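Local coordinates for protein similar to hydroxylamine oxidoreductase (Kuenenia stuttgartiensis, PDB 6H5L) that probably acts as an oxidoreductase, passing electrons through its chain of heme c groups within a large reductase complex of an anammox bacterium, at residues K18-A22 with W23-V27; C152-Q155 with Q156-F160; Y394-A397 with A398-D401; N458-N461 with R462-W466. All blocks are in the same frame, centred on the assembly; numbering follows the deposited sequence.

Contact 1 of 4, residues K18-A22 with W23-V27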
loop_
_atom_site.group_PDB
_atom_site.type_symbol
_atom_site.label_atom_id
_atom_site.label_comp_id
_atom_site.label_asym_id
_atom_site.label_seq_id
_atom_site.Cartn_x
_atom_site.Cartn_y
_atom_site.Cartn_z
ATOM N N LYS A 18 -10.401 -53.942 -11.546
ATOM C CA LYS A 18 -10.864 -54.265 -12.886
ATOM C C LYS A 18 -9.850 -55.151 -13.598
ATOM O O LYS A 18 -8.638 -54.954 -13.479
ATOM C CB LYS A 18 -11.094 -52.982 -13.686
ATOM C CG LYS A 18 -11.744 -53.189 -15.039
ATOM C CD LYS A 18 -11.535 -51.986 -15.944
ATOM C CE LYS A 18 -12.084 -52.257 -17.334
ATOM N NZ LYS A 18 -11.647 -51.233 -18.323
ATOM N N ASP A 19 -10.361 -56.144 -14.327
ATOM C CA ASP A 19 -9.537 -57.069 -15.109
ATOM C C ASP A 19 -8.643 -57.922 -14.210
ATOM O O ASP A 19 -7.513 -58.259 -14.566
ATOM C CB ASP A 19 -8.705 -56.319 -16.156
ATOM C CG ASP A 19 -9.564 -55.619 -17.195
ATOM O OD1 ASP A 19 -10.537 -56.239 -17.659
ATOM O OD2 ASP A 19 -9.279 -54.450 -17.535
ATOM N N THR A 20 -9.153 -58.275 -13.031
ATOM C CA THR A 20 -8.448 -59.174 -12.135
ATOM C C THR A 20 -9.277 -60.432 -11.913
ATOM O O THR A 20 -10.504 -60.351 -11.799
ATOM C CB THR A 20 -8.147 -58.511 -10.783
ATOM O OG1 THR A 20 -9.350 -57.952 -10.248
ATOM C CG2 THR A 20 -7.108 -57.409 -10.958
ATOM N N PRO A 21 -8.646 -61.603 -11.862
ATOM C CA PRO A 21 -9.409 -62.844 -11.695
ATOM C C PRO A 21 -10.067 -62.921 -10.326
ATOM O O PRO A 21 -9.689 -62.231 -9.376
ATOM C CB PRO A 21 -8.363 -63.950 -11.879
ATOM C CG PRO A 21 -7.033 -63.289 -11.770
ATOM C CD PRO A 21 -7.193 -61.806 -11.759
ATOM N N ALA A 22 -11.088 -63.779 -10.246
ATOM C CA ALA A 22 -11.867 -63.894 -9.019
ATOM C C ALA A 22 -11.018 -64.380 -7.854
ATOM O O ALA A 22 -11.258 -63.984 -6.708
ATOM C CB ALA A 22 -13.055 -64.830 -9.241
ATOM N N TRP A 23 -10.026 -65.237 -8.117
ATOM C CA TRP A 23 -9.131 -65.663 -7.047
ATOM C C TRP A 23 -8.308 -64.497 -6.519
ATOM O O TRP A 23 -7.999 -64.445 -5.324
ATOM C CB TRP A 23 -8.212 -66.790 -7.533
ATOM C CG TRP A 23 -7.047 -66.329 -8.373
ATOM C CD1 TRP A 23 -6.977 -66.309 -9.737
ATOM C CD2 TRP A 23 -5.787 -65.832 -7.901
ATOM N NE1 TRP A 23 -5.754 -65.828 -10.141
ATOM C CE2 TRP A 23 -5.007 -65.525 -9.033
ATOM C CE3 TRP A 23 -5.246 -65.610 -6.629
ATOM C CZ2 TRP A 23 -3.714 -65.012 -8.932
ATOM C CZ3 TRP A 23 -3.964 -65.100 -6.531
ATOM C CH2 TRP A 23 -3.212 -64.807 -7.675
ATOM N N TYR A 24 -7.948 -63.556 -7.395
ATOM C CA TYR A 24 -7.160 -62.402 -6.977
ATOM C C TYR A 24 -7.996 -61.437 -6.145
ATOM O O TYR A 24 -7.518 -60.904 -5.137
ATOM C CB TYR A 24 -6.579 -61.701 -8.208
ATOM C CG TYR A 24 -5.654 -60.540 -7.909
ATOM C CD1 TYR A 24 -6.154 -59.255 -7.735
ATOM C CD2 TYR A 24 -4.280 -60.727 -7.817
ATOM C CE1 TYR A 24 -5.313 -58.189 -7.466
ATOM C CE2 TYR A 24 -3.430 -59.665 -7.549
ATOM C CZ TYR A 24 -3.953 -58.400 -7.374
ATOM O OH TYR A 24 -3.119 -57.337 -7.109
ATOM N N GLN A 25 -9.247 -61.199 -6.549
ATOM C CA GLN A 25 -10.117 -60.323 -5.770
ATOM C C GLN A 25 -10.563 -60.981 -4.472
ATOM O O GLN A 25 -10.869 -60.282 -3.499
ATOM C CB GLN A 25 -11.339 -59.913 -6.592
ATOM C CG GLN A 25 -11.028 -59.009 -7.768
ATOM C CD GLN A 25 -12.278 -58.416 -8.392
ATOM O OE1 GLN A 25 -13.131 -57.862 -7.696
ATOM N NE2 GLN A 25 -12.394 -58.532 -9.709
ATOM N N ALA A 26 -10.616 -62.314 -4.438
ATOM C CA ALA A 26 -11.037 -63.004 -3.225
ATOM C C ALA A 26 -10.005 -62.872 -2.114
ATOM O O ALA A 26 -10.360 -62.946 -0.932
ATOM C CB ALA A 26 -11.310 -64.477 -3.522
ATOM N N VAL A 27 -8.735 -62.678 -2.466
ATOM C CA VAL A 27 -7.654 -62.589 -1.490
ATOM C C VAL A 27 -7.113 -61.178 -1.342
ATOM O O VAL A 27 -6.203 -60.962 -0.528
ATOM C CB VAL A 27 -6.509 -63.563 -1.832
ATOM C CG1 VAL A 27 -7.009 -64.998 -1.817
ATOM C CG2 VAL A 27 -5.895 -63.215 -3.180
#

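Contact 2 of 4, residues C152-Q155 with Q156-F160. With HEC (heme c), chain E.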
loop_
_atom_site.group_PDB
_atom_site.type_symbol
_atom_site.label_atom_id
_atom_site.label_comp_id
_atom_site.label_asym_id
_atom_site.label_seq_id
_atom_site.Cartn_x
_atom_site.Cartn_y
_atom_site.Cartn_z
ATOM N N CYS A 152 -16.202 -39.217 -8.187
ATOM C CA CYS A 152 -16.190 -37.837 -8.654
ATOM C C CYS A 152 -15.021 -37.539 -9.584
ATOM O O CYS A 152 -15.201 -36.852 -10.593
ATOM C CB CYS A 152 -16.147 -36.873 -7.463
ATOM S SG CYS A 152 -17.646 -36.811 -6.437
ATOM N N HIS A 153 -13.827 -38.032 -9.260
ATOM C CA HIS A 153 -12.636 -37.803 -10.076
ATOM C C HIS A 153 -12.364 -39.031 -10.943
ATOM O O HIS A 153 -11.416 -39.789 -10.730
ATOM C CB HIS A 153 -11.444 -37.470 -9.186
ATOM C CG HIS A 153 -11.705 -36.353 -8.224
ATOM N ND1 HIS A 153 -12.094 -35.097 -8.633
ATOM C CD2 HIS A 153 -11.621 -36.300 -6.873
ATOM C CE1 HIS A 153 -12.241 -34.317 -7.578
ATOM N NE2 HIS A 153 -11.961 -35.023 -6.497
ATOM N N ARG A 154 -13.225 -39.213 -11.945
ATOM C CA ARG A 154 -13.146 -40.417 -12.763
ATOM C C ARG A 154 -11.928 -40.396 -13.678
ATOM O O ARG A 154 -11.322 -41.444 -13.933
ATOM C CB ARG A 154 -14.429 -40.590 -13.573
ATOM C CG ARG A 154 -14.555 -41.966 -14.200
ATOM C CD ARG A 154 -14.241 -43.044 -13.174
ATOM N NE ARG A 154 -14.144 -44.375 -13.764
ATOM C CZ ARG A 154 -15.121 -45.275 -13.742
ATOM N NH1 ARG A 154 -16.279 -44.986 -13.162
ATOM N NH2 ARG A 154 -14.941 -46.465 -14.298
ATOM N N GLN A 155 -11.555 -39.220 -14.189
ATOM C CA GLN A 155 -10.401 -39.145 -15.078
ATOM C C GLN A 155 -9.108 -39.470 -14.337
ATOM O O GLN A 155 -8.261 -40.208 -14.853
ATOM C CB GLN A 155 -10.313 -37.763 -15.724
ATOM C CG GLN A 155 -9.106 -37.603 -16.632
ATOM C CD GLN A 155 -8.929 -36.185 -17.135
ATOM O OE1 GLN A 155 -9.867 -35.391 -17.138
ATOM N NE2 GLN A 155 -7.714 -35.861 -17.559
ATOM N N GLN A 156 -8.939 -38.934 -13.126
ATOM C CA GLN A 156 -7.735 -39.226 -12.354
ATOM C C GLN A 156 -7.690 -40.688 -11.924
ATOM O O GLN A 156 -6.618 -41.302 -11.913
ATOM C CB GLN A 156 -7.652 -38.310 -11.132
ATOM C CG GLN A 156 -7.216 -36.882 -11.435
ATOM C CD GLN A 156 -8.333 -36.026 -12.002
ATOM O OE1 GLN A 156 -9.444 -36.504 -12.228
ATOM N NE2 GLN A 156 -8.042 -34.750 -12.231
ATOM N N PHE A 157 -8.843 -41.258 -11.563
ATOM C CA PHE A 157 -8.888 -42.665 -11.178
ATOM C C PHE A 157 -8.453 -43.566 -12.326
ATOM O O PHE A 157 -7.712 -44.534 -12.120
ATOM C CB PHE A 157 -10.297 -43.033 -10.711
ATOM C CG PHE A 157 -10.446 -44.473 -10.300
ATOM C CD1 PHE A 157 -10.208 -44.861 -8.993
ATOM C CD2 PHE A 157 -10.833 -45.437 -11.220
ATOM C CE1 PHE A 157 -10.347 -46.183 -8.611
ATOM C CE2 PHE A 157 -10.971 -46.759 -10.845
ATOM C CZ PHE A 157 -10.728 -47.133 -9.538
ATOM N N ASP A 158 -8.907 -43.266 -13.545
ATOM C CA ASP A 158 -8.571 -44.112 -14.685
ATOM C C ASP A 158 -7.104 -43.971 -15.072
ATOM O O ASP A 158 -6.448 -44.965 -15.404
ATOM C CB ASP A 158 -9.479 -43.783 -15.870
ATOM C CG ASP A 158 -10.921 -44.174 -15.624
ATOM O OD1 ASP A 158 -11.166 -45.011 -14.729
ATOM O OD2 ASP A 158 -11.810 -43.649 -16.329
ATOM N N GLU A 159 -6.570 -42.747 -15.041
ATOM C CA GLU A 159 -5.152 -42.566 -15.332
ATOM C C GLU A 159 -4.278 -43.211 -14.266
ATOM O O GLU A 159 -3.181 -43.690 -14.571
ATOM C CB GLU A 159 -4.825 -41.080 -15.476
ATOM C CG GLU A 159 -5.399 -40.442 -16.733
ATOM C CD GLU A 159 -4.983 -38.993 -16.904
ATOM O OE1 GLU A 159 -4.275 -38.465 -16.021
ATOM O OE2 GLU A 159 -5.363 -38.381 -17.924
ATOM N N PHE A 160 -4.742 -43.232 -13.015
ATOM C CA PHE A 160 -4.060 -44.014 -11.991
ATOM C C PHE A 160 -4.174 -45.505 -12.282
ATOM O O PHE A 160 -3.211 -46.259 -12.100
ATOM C CB PHE A 160 -4.636 -43.685 -10.613
ATOM C CG PHE A 160 -4.056 -44.512 -9.498
ATOM C CD1 PHE A 160 -2.808 -44.212 -8.974
ATOM C CD2 PHE A 160 -4.764 -45.575 -8.964
ATOM C CE1 PHE A 160 -2.273 -44.967 -7.946
ATOM C CE2 PHE A 160 -4.234 -46.334 -7.937
ATOM C CZ PHE A 160 -2.987 -46.030 -7.428
HETATM FE FE HEC E . -12.051 -34.337 -4.622
HETATM C CHA HEC E . -11.059 -31.139 -5.275
HETATM C CHB HEC E . -8.764 -35.302 -4.335
HETATM C CHC HEC E . -13.042 -37.465 -3.590
HETATM C CHD HEC E . -15.247 -33.666 -5.647
HETATM N NA HEC E . -10.239 -33.386 -4.755
HETATM C C1A HEC E . -10.048 -32.058 -5.081
HETATM C C2A HEC E . -8.616 -31.826 -5.186
HETATM C C3A HEC E . -7.994 -32.979 -4.923
HETATM C C4A HEC E . -8.998 -33.983 -4.650
HETATM C CMA HEC E . -6.467 -33.211 -4.916
HETATM C CAA HEC E . -7.911 -30.492 -5.521
HETATM C CBA HEC E . -8.241 -29.451 -4.454
HETATM C CGA HEC E . -7.184 -28.378 -4.425
HETATM O O1A HEC E . -6.144 -28.541 -5.114
HETATM O O2A HEC E . -7.376 -27.361 -3.710
HETATM N NB HEC E . -11.079 -36.097 -4.148
HETATM C C1B HEC E . -9.721 -36.201 -3.919
HETATM C C2B HEC E . -9.483 -37.413 -3.162
HETATM C C3B HEC E . -10.662 -38.015 -2.967
HETATM C C4B HEC E . -11.690 -37.197 -3.575
HETATM C CMB HEC E . -8.091 -37.907 -2.714
HETATM C CAB HEC E . -10.922 -39.338 -2.214
HETATM C CBB HEC E . -10.667 -39.159 -0.703
HETATM N NC HEC E . -13.801 -35.390 -4.657
HETATM C C1C HEC E . -14.020 -36.638 -4.104
HETATM C C2C HEC E . -15.454 -36.834 -3.980
HETATM C C3C HEC E . -16.035 -35.881 -4.725
HETATM C C4C HEC E . -15.026 -34.889 -5.049
HETATM C CMC HEC E . -16.094 -38.204 -3.648
HETATM C CAC HEC E . -17.549 -35.713 -5.007
HETATM C CBC HEC E . -18.276 -35.165 -3.759
HETATM N ND HEC E . -13.014 -32.651 -5.329
HETATM C C1D HEC E . -14.345 -32.625 -5.738
HETATM C C2D HEC E . -14.632 -31.318 -6.284
HETATM C C3D HEC E . -13.323 -30.526 -6.169
HETATM C C4D HEC E . -12.375 -31.435 -5.565
HETATM C CMD HEC E . -15.976 -30.827 -6.859
HETATM C CAD HEC E . -13.073 -29.066 -6.608
HETATM C CBD HEC E . -12.792 -29.015 -8.107
HETATM C CGD HEC E . -11.545 -29.795 -8.434
HETATM O O1D HEC E . -11.666 -30.946 -8.926
HETATM O O2D HEC E . -10.429 -29.264 -8.198
HETATM O O HOH W 1 -11.617 -34.922 -12.040
#

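Contact 3 of 4, residues Y394-A397 with A398-D401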
loop_
_atom_site.group_PDB
_atom_site.type_symbol
_atom_site.label_atom_id
_atom_site.label_comp_id
_atom_site.label_asym_id
_atom_site.label_seq_id
_atom_site.Cartn_x
_atom_site.Cartn_y
_atom_site.Cartn_z
ATOM N N TYR A 394 28.385 -73.425 4.019
ATOM C CA TYR A 394 28.341 -73.975 5.371
ATOM C C TYR A 394 27.451 -73.101 6.246
ATOM O O TYR A 394 27.732 -71.895 6.401
ATOM C CB TYR A 394 29.746 -74.087 5.966
ATOM C CG TYR A 394 29.771 -74.695 7.350
ATOM C CD1 TYR A 394 29.715 -76.073 7.528
ATOM C CD2 TYR A 394 29.850 -73.893 8.480
ATOM C CE1 TYR A 394 29.736 -76.633 8.794
ATOM C CE2 TYR A 394 29.872 -74.443 9.748
ATOM C CZ TYR A 394 29.816 -75.812 9.900
ATOM O OH TYR A 394 29.838 -76.359 11.162
ATOM N N PRO A 395 26.374 -73.648 6.837
ATOM C CA PRO A 395 25.917 -75.027 6.630
ATOM C C PRO A 395 25.269 -75.214 5.261
ATOM O O PRO A 395 24.852 -74.231 4.649
ATOM C CB PRO A 395 24.889 -75.233 7.751
ATOM C CG PRO A 395 25.143 -74.129 8.733
ATOM C CD PRO A 395 25.614 -72.980 7.904
ATOM N N ASP A 396 25.187 -76.456 4.791
ATOM C CA ASP A 396 24.612 -76.707 3.481
ATOM C C ASP A 396 23.088 -76.632 3.544
ATOM O O ASP A 396 22.487 -76.491 4.612
ATOM C CB ASP A 396 25.072 -78.061 2.936
ATOM C CG ASP A 396 24.799 -79.212 3.891
ATOM O OD1 ASP A 396 24.027 -79.037 4.856
ATOM O OD2 ASP A 396 25.371 -80.300 3.675
ATOM N N ALA A 397 22.461 -76.727 2.369
ATOM C CA ALA A 397 21.008 -76.627 2.285
ATOM C C ALA A 397 20.303 -77.715 3.082
ATOM O O ALA A 397 19.137 -77.538 3.453
ATOM C CB ALA A 397 20.564 -76.680 0.821
ATOM N N ALA A 398 20.982 -78.829 3.357
ATOM C CA ALA A 398 20.370 -79.906 4.123
ATOM C C ALA A 398 20.293 -79.587 5.611
ATOM O O ALA A 398 19.345 -80.010 6.282
ATOM C CB ALA A 398 21.143 -81.209 3.905
ATOM N N ASN A 399 21.257 -78.836 6.140
ATOM C CA ASN A 399 21.339 -78.533 7.566
ATOM C C ASN A 399 20.995 -77.074 7.858
ATOM O O ASN A 399 21.613 -76.430 8.709
ATOM C CB ASN A 399 22.723 -78.875 8.111
ATOM C CG ASN A 399 23.014 -80.362 8.064
ATOM O OD1 ASN A 399 23.682 -80.846 7.150
ATOM N ND2 ASN A 399 22.505 -81.096 9.046
ATOM N N ARG A 400 20.005 -76.536 7.150
ATOM C CA ARG A 400 19.516 -75.190 7.410
ATOM C C ARG A 400 18.054 -75.122 6.993
ATOM O O ARG A 400 17.544 -76.003 6.295
ATOM C CB ARG A 400 20.356 -74.132 6.682
ATOM C CG ARG A 400 20.146 -74.066 5.176
ATOM C CD ARG A 400 21.141 -73.103 4.545
ATOM N NE ARG A 400 20.675 -72.579 3.266
ATOM C CZ ARG A 400 21.294 -71.618 2.587
ATOM N NH1 ARG A 400 22.406 -71.078 3.066
ATOM N NH2 ARG A 400 20.802 -71.195 1.430
ATOM N N ASP A 401 17.382 -74.061 7.438
ATOM C CA ASP A 401 15.971 -73.894 7.132
ATOM C C ASP A 401 15.757 -73.813 5.621
ATOM O O ASP A 401 16.629 -73.340 4.884
ATOM C CB ASP A 401 15.419 -72.636 7.799
ATOM C CG ASP A 401 14.973 -72.878 9.226
ATOM O OD1 ASP A 401 15.068 -74.033 9.692
ATOM O OD2 ASP A 401 14.532 -71.911 9.884
#

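Contact 4 of 4, residues N458-N461 with R462-W466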
loop_
_atom_site.group_PDB
_atom_site.type_symbol
_atom_site.label_atom_id
_atom_site.label_comp_id
_atom_site.label_asym_id
_atom_site.label_seq_id
_atom_site.Cartn_x
_atom_site.Cartn_y
_atom_site.Cartn_z
ATOM N N ASN A 458 23.992 -62.735 1.750
ATOM C CA ASN A 458 23.531 -61.387 2.052
ATOM C C ASN A 458 24.545 -60.321 1.666
ATOM O O ASN A 458 24.156 -59.171 1.442
ATOM C CB ASN A 458 23.197 -61.268 3.536
ATOM C CG ASN A 458 21.713 -61.440 3.813
ATOM O OD1 ASN A 458 20.957 -61.864 2.940
ATOM N ND2 ASN A 458 21.290 -61.106 5.028
ATOM N N MET A 459 25.830 -60.667 1.585
ATOM C CA MET A 459 26.792 -59.749 0.986
ATOM C C MET A 459 26.413 -59.452 -0.456
ATOM O O MET A 459 26.352 -58.288 -0.868
ATOM C CB MET A 459 28.203 -60.333 1.047
ATOM C CG MET A 459 28.744 -60.583 2.437
ATOM S SD MET A 459 30.337 -61.433 2.401
ATOM C CE MET A 459 30.617 -61.700 4.150
ATOM N N TYR A 460 26.159 -60.502 -1.241
ATOM C CA TYR A 460 25.724 -60.307 -2.619
ATOM C C TYR A 460 24.375 -59.604 -2.677
ATOM O O TYR A 460 24.149 -58.751 -3.543
ATOM C CB TYR A 460 25.662 -61.649 -3.348
ATOM C CG TYR A 460 25.056 -61.553 -4.728
ATOM C CD1 TYR A 460 25.565 -60.669 -5.669
ATOM C CD2 TYR A 460 23.979 -62.349 -5.093
ATOM C CE1 TYR A 460 25.014 -60.575 -6.933
ATOM C CE2 TYR A 460 23.423 -62.264 -6.355
ATOM C CZ TYR A 460 23.945 -61.374 -7.271
ATOM O OH TYR A 460 23.396 -61.285 -8.529
ATOM N N ASN A 461 23.466 -59.950 -1.762
ATOM C CA ASN A 461 22.166 -59.288 -1.718
ATOM C C ASN A 461 22.322 -57.782 -1.544
ATOM O O ASN A 461 21.652 -56.994 -2.220
ATOM C CB ASN A 461 21.314 -59.875 -0.593
ATOM C CG ASN A 461 20.681 -61.199 -0.970
ATOM O OD1 ASN A 461 20.537 -61.517 -2.150
ATOM N ND2 ASN A 461 20.291 -61.976 0.034
ATOM N N ARG A 462 23.208 -57.361 -0.639
ATOM C CA ARG A 462 23.460 -55.934 -0.476
ATOM C C ARG A 462 24.121 -55.335 -1.710
ATOM O O ARG A 462 23.973 -54.135 -1.969
ATOM C CB ARG A 462 24.314 -55.685 0.765
ATOM C CG ARG A 462 23.554 -55.814 2.080
ATOM C CD ARG A 462 24.425 -55.443 3.270
ATOM N NE ARG A 462 25.520 -56.388 3.458
ATOM C CZ ARG A 462 25.418 -57.516 4.151
ATOM N NH1 ARG A 462 24.266 -57.842 4.723
ATOM N NH2 ARG A 462 26.466 -58.320 4.275
ATOM N N LEU A 463 24.849 -56.147 -2.480
ATOM C CA LEU A 463 25.481 -55.639 -3.693
ATOM C C LEU A 463 24.439 -55.269 -4.742
ATOM O O LEU A 463 24.469 -54.163 -5.295
ATOM C CB LEU A 463 26.467 -56.674 -4.242
ATOM C CG LEU A 463 27.472 -56.252 -5.320
ATOM C CD1 LEU A 463 28.683 -57.169 -5.299
ATOM C CD2 LEU A 463 26.851 -56.249 -6.710
ATOM N N TRP A 464 23.505 -56.178 -5.030
ATOM C CA TRP A 464 22.575 -55.963 -6.130
ATOM C C TRP A 464 21.260 -55.319 -5.708
ATOM O O TRP A 464 20.562 -54.766 -6.566
ATOM C CB TRP A 464 22.288 -57.287 -6.855
ATOM C CG TRP A 464 21.457 -58.272 -6.083
ATOM C CD1 TRP A 464 21.912 -59.285 -5.290
ATOM C CD2 TRP A 464 20.028 -58.354 -6.054
ATOM N NE1 TRP A 464 20.855 -59.982 -4.757
ATOM C CE2 TRP A 464 19.687 -59.430 -5.212
ATOM C CE3 TRP A 464 19.002 -57.616 -6.653
ATOM C CZ2 TRP A 464 18.366 -59.784 -4.951
ATOM C CZ3 TRP A 464 17.691 -57.971 -6.396
ATOM C CH2 TRP A 464 17.385 -59.047 -5.554
ATOM N N PHE A 465 20.903 -55.358 -4.422
ATOM C CA PHE A 465 19.648 -54.773 -3.974
ATOM C C PHE A 465 19.817 -53.475 -3.195
ATOM O O PHE A 465 18.827 -52.762 -3.000
ATOM C CB PHE A 465 18.860 -55.779 -3.118
ATOM C CG PHE A 465 17.411 -55.418 -2.940
ATOM C CD1 PHE A 465 16.506 -55.605 -3.972
ATOM C CD2 PHE A 465 16.955 -54.890 -1.743
ATOM C CE1 PHE A 465 15.173 -55.273 -3.814
ATOM C CE2 PHE A 465 15.623 -54.555 -1.579
ATOM C CZ PHE A 465 14.730 -54.748 -2.617
ATOM N N TRP A 466 21.024 -53.149 -2.739
ATOM C CA TRP A 466 21.268 -51.882 -2.060
ATOM C C TRP A 466 22.195 -50.975 -2.858
ATOM O O TRP A 466 21.808 -49.869 -3.241
ATOM C CB TRP A 466 21.866 -52.126 -0.667
ATOM C CG TRP A 466 20.875 -52.167 0.444
ATOM C CD1 TRP A 466 19.518 -52.225 0.335
ATOM C CD2 TRP A 466 21.168 -52.148 1.845
ATOM N NE1 TRP A 466 18.945 -52.252 1.584
ATOM C CE2 TRP A 466 19.938 -52.205 2.528
ATOM C CE3 TRP A 466 22.352 -52.091 2.589
ATOM C CZ2 TRP A 466 19.856 -52.202 3.920
ATOM C CZ3 TRP A 466 22.268 -52.090 3.971
ATOM C CH2 TRP A 466 21.030 -52.146 4.621
HETATM O O HOH W 2 23.291 -60.139 6.564
#

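Contact 1 of 4, residues K18-A22 with W23-V27
Thr-20 and Pro-21 fold back on Tyr-24 and Gln-25 where the loop 18-22 turns into helix 22-28. Thr-20, Tyr-24 and Gln-25 form the better-covered part. CB of Thr-20 lies 3.7 Å from CD1 of Tyr-24, the methyl CG2 settles beside CD1 and CE1 of the same ring, and CD of Pro-21 is 3.6 Å from CB of Tyr-24. A chi1 of -176°, with CG opposite the backbone N, carries the phenol ring to CB and CG2 of Thr-20. Gln-25 crosses Thr-20 at about a right angle; its NE2 gives a weak but nearly straight bond to O of Thr-20 at 3.4 Å, while OG1 of Thr-20 is hydrogen-bonded to O of Tyr-17. Pro-21 is the N-cap; its side chain offers no polar cap, and its carbonyl opens the helical hydrogen-bond pattern: O of Pro-21 accepts from N of Gln-25 at 3.0 Å and, weakly, from N of Tyr-24. Ala-22 O then takes the amide of Ala-26.

The side formed by Pro-21, Ala-22 and Trp-23 is exposed to solvent, although proline and indole still touch. There the indole runs alongside the proline ring, CD1 of Trp-23 being 3.5 Å from CB of Pro-21, and CB of Tyr-24 stands over the centre of one indole face.

Trp-23 reaches helix 415-418, meeting Phe-417 edge-to-face. Tyr-24 OH is hydrogen-bonded to Glu-176 of helix 174-180, and Ala-26 O to Arg-58 of helix 56-59, so the short N-terminal helix is fastened to three others.

Contact 2 of 4, residues C152-Q155 with Q156-F160
The guanidinium of Arg-154 meets the carboxylate of Asp-158 at its edge, the two planes turned 73° apart. NE, in the guanidinium plane, reaches OD1 of Asp-158 on its syn side in a straight salt bridge of 3.2 Å, and the same OD1 lies at the edge of the Phe-157 ring. The bend at chi2 (47°) brings NE back toward Asp-158, and NH1 is hydrogen-bonded to O of Pro-12. A leucine here would probably leave Asp-158 without this positive partner and the N-terminal loop at Pro-12 without its donor.

The imidazole of His-153 stands on the heme, NE2 binding iron at 2.0 Å with His-100 as the other histidine ligand. Cys-152 SG forms the thioether to CAC of the heme, so these two residues end a CxxCH motif. ND1 of His-153 has a weak bond to a water that donates to OE1 of Gln-156 at 2.7 Å, a second-shell link that may help fix the imidazole's rotation.

His-153 is also the N-cap of helix 154-161, its O accepting from N of Phe-157. Cys-152 and His-153 pack on Ile-116 of helix 107-120; Phe-157 touches Leu-16, and Glu-159 OE1 is hydrogen-bonded to N of His-294 in a loop.

Contact 3 of 4, residues Y394-A397 with A398-D401
Arg-400 runs its side chain along the backbone of Pro-395, Asp-396 and Ala-397, in the loop between helices 356-389 and 406-412. CB lies 3.8 Å from O of Asp-396. CG comes closer to that carbonyl oxygen, 3.4 Å from Asp-396 O, and CD stays beside it while also nearing O of Pro-395. NE passes CA of Ala-397 at 4.2 Å, and beyond it NH1 makes a salt bridge with Glu-457. With CG between the backbone N and the carbonyl carbon (chi1 73°) and the chain extended as far as NE, the methylenes follow the turn and the charge is carried past it. An alanine in its place is likely to leave Glu-457 without this cationic mate and to strip the carbonyls of Asp-396 and Pro-395 of their aliphatic cover.

The turn itself is made by Asp-396, as in an Asx motif. N of Asn-399 is shared between O of Asp-396, at 3.1 Å and from above the carbonyl plane, and OD1 of Asp-396, also at 3.1 Å; both bonds are bent, the latter to 137°. The backbone bond closes a beta turn over Ala-397 and Ala-398, and the carboxylate reinforces it. CB of Pro-395, which follows a cis peptide, touches O of Asn-399 at 3.6 Å. Tyr-394 just before it makes a cation-pi contact with Arg-507 of the second subunit.

One amide thus has two acceptors on the same aspartate, one of them ionic, while the buried arginine lends its carbon chain to the turn, its charge probably balanced by Glu-457 through their salt bridge.

Contact 4 of 4, residues N458-N461 with R462-W466
Tyr-460 and Trp-464 are brought together by different choices of chi1: the tyrosine CG lies anti to its backbone N (173°), whereas the indole takes the crowded position between N and carbonyl carbon (71°) and turns back over the preceding helical turn. CD1 of Trp-464 sits over the centre of one face of the Tyr-460 ring. The planes are inclined at 46°, neither stacked nor edge-to-face, and CE2 of Tyr-460 is 3.5 Å from CD1 of Trp-464. Tyr-460 OH is hydrogen-bonded to Gln-381 of helix 356-389.

The indole NE1 is held by OD1 of Asn-461, which it meets on a lone pair at 3.0 Å. ND2 of Asn-461 in turn gives to OD1 of Asn-458 at 3.0 Å, so polar groups form a chain along this face of helix 455-476, which widens into a pi-type turn at 463-466. Phe-465, in that turn, has its side chain near a bound heme c.

Arg-462, bent at chi3, curls its guanidinium over O of Asn-458. Its NH1 and ND2 of Asn-458 both donate to one water, the former at 3.1 Å, while NE forms a salt bridge with Glu-494. Met-493 of the second subunit packs on Arg-462 and on Trp-466.

From the N terminus, the four contacts follow in series; none nests in or crosses another, and each spans adjoining residues. Contact 1 starts helix 22-28 from its loop, and contact 2 starts helix 154-161 from a heme-binding motif; their nearest atoms are about 7 Å apart. Contact 3 turns the loop after helix 356-389, and contact 4 lies in mid-course of helix 455-476, their centres about 20 Å apart on the same side of the chain's centre. That pair is joined through Glu-457 of the latter helix and looks to the second subunit. Contact 2 lies on the opposite side of the chain's centre from both, about 51 Å from contact 3 between centres.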